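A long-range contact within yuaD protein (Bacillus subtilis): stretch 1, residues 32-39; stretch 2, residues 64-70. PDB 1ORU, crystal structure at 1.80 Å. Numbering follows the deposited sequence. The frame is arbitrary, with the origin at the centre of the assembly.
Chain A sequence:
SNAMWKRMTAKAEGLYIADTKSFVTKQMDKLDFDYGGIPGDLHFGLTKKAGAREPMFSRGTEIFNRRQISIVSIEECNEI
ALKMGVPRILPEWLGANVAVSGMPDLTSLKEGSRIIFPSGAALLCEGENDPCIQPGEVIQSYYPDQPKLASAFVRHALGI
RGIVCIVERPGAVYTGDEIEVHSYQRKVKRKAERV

Stretch 1 (32-39) DFDYGGIP
Stretch 2 (64-70) FNRRQIS

Two consecutive glycines, G36 and G37, form the surface on which this contact is built, and a single glutamine amide, that of Q68, reaches their backbone. They close a type II beta turn running from D34 to G37, in a loop that leaves the strand ending at F33. Y35 (phi/psi -57/126) and G36 (108/-19) hold the turn's central positions, and the turn is locked by paired backbone hydrogen bonds, G37 N to D34 O at 2.8 Å and D34 N to G37 O at 2.9 Å. D34, with chi1 t, accepts a further hydrogen bond, Y35 N to D34 OD1 at 2.7 Å. The positive phi of G36 and the 123/-141 of G37 would each jam a CB against the preceding carbonyl oxygen, so both positions call for glycine. At G37 a CB would also point toward stretch 2, 3.3 Å from Q68 O, a tight fit; here the CA atoms of G37 and Q68 are nearest across the stretches, 4.8 Å apart.

Q68 lies at -80/-38, just before the strand that begins at I69. Its CA-to-CB bond points toward the turn, and the side chain extends with chi1 m, chi2 t and chi3 26°. The carbonyl end accepts a weak hydrogen bond from G36 N to Q68 OE1, 3.3 Å long with an angle of 131° at the hydrogen. The other end is anchored in its own stretch, Q68 NE2 to N65 O at 3.0 Å. Glutamine suits this place because one amide both donates and accepts. G37 N is 3.4 Å from Q68 OE1, but the angle is poor and its hydrogen already serves D34 O.

Two waters complete the polar link. Water 1 accepts from G36 N at 3.1 Å and donates to Q68 OE1 at 2.8 Å, bridging the same pair that bonds directly. Water 2 accepts from I38 N at 2.9 Å and donates to Q68 O at 3.0 Å, joining the two backbones.

Beside this polar patch, I69 (-133/134, chi1 m, chi2 m) points toward stretch 1 and supplies the apolar contact. Its CD1 lies 3.5 Å from I38 CG1, 4.1 Å from G37 CA and 3.8 Å from F33 CE1, meeting the phenylalanine ring obliquely. F33 (chi1 m) and I38 (chi1 m, chi2 t) set off sideways, yet their ends come nearer. All three side chains are buried, which suits their hydrocarbon character. The whole contact covers 257 Å², both sides summed.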

# COMPACT_ATOMS: atom_id res chain seq x y z
N ASP A 32 6.90 19.99 3.75
CA ASP A 32 6.49 19.36 4.99
C ASP A 32 5.67 18.14 4.61
O ASP A 32 4.74 18.23 3.81
CB ASP A 32 5.63 20.31 5.84
CG ASP A 32 6.43 21.42 6.46
OD1 ASP A 32 7.46 21.13 7.10
OD2 ASP A 32 6.02 22.60 6.31
N PHE A 33 6.04 16.99 5.16
CA PHE A 33 5.30 15.76 4.92
C PHE A 33 4.50 15.52 6.19
O PHE A 33 5.04 15.58 7.29
CB PHE A 33 6.22 14.56 4.70
CG PHE A 33 6.88 14.51 3.34
CD1 PHE A 33 6.47 15.35 2.31
CD2 PHE A 33 7.90 13.59 3.10
CE1 PHE A 33 7.07 15.27 1.05
CE2 PHE A 33 8.50 13.50 1.84
CZ PHE A 33 8.09 14.34 0.82
N ASP A 34 3.21 15.26 6.03
CA ASP A 34 2.35 14.98 7.18
C ASP A 34 1.38 13.90 6.71
O ASP A 34 1.31 13.61 5.51
CB ASP A 34 1.58 16.25 7.58
CG ASP A 34 0.97 16.15 8.97
OD1 ASP A 34 1.00 15.06 9.58
OD2 ASP A 34 0.44 17.17 9.46
N TYR A 35 0.64 13.30 7.63
CA TYR A 35 -0.31 12.28 7.21
C TYR A 35 -1.24 12.93 6.20
O TYR A 35 -1.82 13.98 6.46
CB TYR A 35 -1.08 11.76 8.43
CG TYR A 35 -0.18 11.08 9.44
CD1 TYR A 35 0.59 9.98 9.07
CD2 TYR A 35 -0.09 11.54 10.75
CE1 TYR A 35 1.44 9.35 9.99
CE2 TYR A 35 0.75 10.93 11.67
CZ TYR A 35 1.51 9.83 11.29
OH TYR A 35 2.33 9.20 12.20
N GLY A 36 -1.37 12.32 5.02
CA GLY A 36 -2.22 12.88 4.00
C GLY A 36 -1.41 13.47 2.85
O GLY A 36 -1.93 13.68 1.75
N GLY A 37 -0.13 13.73 3.11
CA GLY A 37 0.73 14.27 2.07
C GLY A 37 1.39 15.60 2.44
O GLY A 37 1.79 15.80 3.59
N ILE A 38 1.48 16.49 1.46
CA ILE A 38 2.08 17.81 1.64
C ILE A 38 1.00 18.86 1.87
O ILE A 38 0.21 19.16 0.97
CB ILE A 38 2.87 18.23 0.37
CG1 ILE A 38 3.98 17.22 0.09
CG2 ILE A 38 3.43 19.63 0.54
CD1 ILE A 38 4.48 17.28 -1.33
N PRO A 39 0.94 19.45 3.08
CA PRO A 39 -0.09 20.46 3.33
C PRO A 39 -0.06 21.55 2.26
O PRO A 39 1.01 22.05 1.90
CB PRO A 39 0.28 20.99 4.71
CG PRO A 39 0.87 19.78 5.38
CD PRO A 39 1.76 19.22 4.29
N PHE A 64 -10.09 6.47 0.02
CA PHE A 64 -8.87 6.81 0.73
C PHE A 64 -7.84 7.34 -0.28
O PHE A 64 -7.74 6.82 -1.39
CB PHE A 64 -8.30 5.58 1.43
CG PHE A 64 -6.96 5.81 2.04
CD1 PHE A 64 -6.83 6.60 3.17
CD2 PHE A 64 -5.82 5.27 1.45
CE1 PHE A 64 -5.57 6.85 3.72
CE2 PHE A 64 -4.56 5.52 1.99
CZ PHE A 64 -4.44 6.31 3.12
N ASN A 65 -7.07 8.34 0.12
CA ASN A 65 -6.05 8.92 -0.76
C ASN A 65 -4.72 8.18 -0.66
O ASN A 65 -3.88 8.46 0.20
CB ASN A 65 -5.86 10.40 -0.45
CG ASN A 65 -4.79 11.04 -1.31
OD1 ASN A 65 -4.47 10.56 -2.40
ND2 ASN A 65 -4.22 12.15 -0.83
N ARG A 66 -4.55 7.23 -1.56
CA ARG A 66 -3.37 6.38 -1.64
C ARG A 66 -2.19 7.06 -2.35
O ARG A 66 -1.03 6.74 -2.10
CB ARG A 66 -3.75 5.11 -2.37
CG ARG A 66 -2.66 4.11 -2.55
CD ARG A 66 -3.08 3.08 -3.58
NE ARG A 66 -2.18 1.94 -3.56
CZ ARG A 66 -1.91 1.18 -4.61
NH1 ARG A 66 -2.47 1.44 -5.78
NH2 ARG A 66 -1.09 0.14 -4.48
N ARG A 67 -2.50 7.98 -3.25
CA ARG A 67 -1.47 8.68 -4.02
C ARG A 67 -1.16 10.05 -3.41
O ARG A 67 -1.46 11.09 -4.00
CB ARG A 67 -1.96 8.82 -5.47
CG ARG A 67 -2.19 7.48 -6.17
CD ARG A 67 -3.04 7.63 -7.43
NE ARG A 67 -2.43 8.57 -8.37
CZ ARG A 67 -1.46 8.27 -9.23
NH1 ARG A 67 -0.99 7.03 -9.29
NH2 ARG A 67 -0.94 9.21 -10.00
N GLN A 68 -0.55 10.03 -2.23
CA GLN A 68 -0.22 11.26 -1.51
C GLN A 68 1.04 11.97 -2.00
O GLN A 68 1.08 13.19 -2.04
CB GLN A 68 -0.07 10.96 -0.02
CG GLN A 68 -1.38 10.58 0.64
CD GLN A 68 -1.19 10.04 2.04
OE1 GLN A 68 -0.21 10.35 2.71
NE2 GLN A 68 -2.14 9.23 2.49
N ILE A 69 2.06 11.20 -2.36
CA ILE A 69 3.33 11.77 -2.82
C ILE A 69 3.77 11.07 -4.10
O ILE A 69 3.75 9.85 -4.19
CB ILE A 69 4.44 11.58 -1.75
CG1 ILE A 69 4.03 12.24 -0.43
CG2 ILE A 69 5.75 12.19 -2.26
CD1 ILE A 69 3.95 13.76 -0.48
N SER A 70 4.18 11.86 -5.08
CA SER A 70 4.64 11.32 -6.35
C SER A 70 6.15 11.48 -6.46
O SER A 70 6.68 12.56 -6.22
CB SER A 70 3.96 12.06 -7.51
OG SER A 70 4.42 11.57 -8.75
O HOH W 1 -0.39 9.37 5.38
O HOH W 2 0.21 15.89 -1.09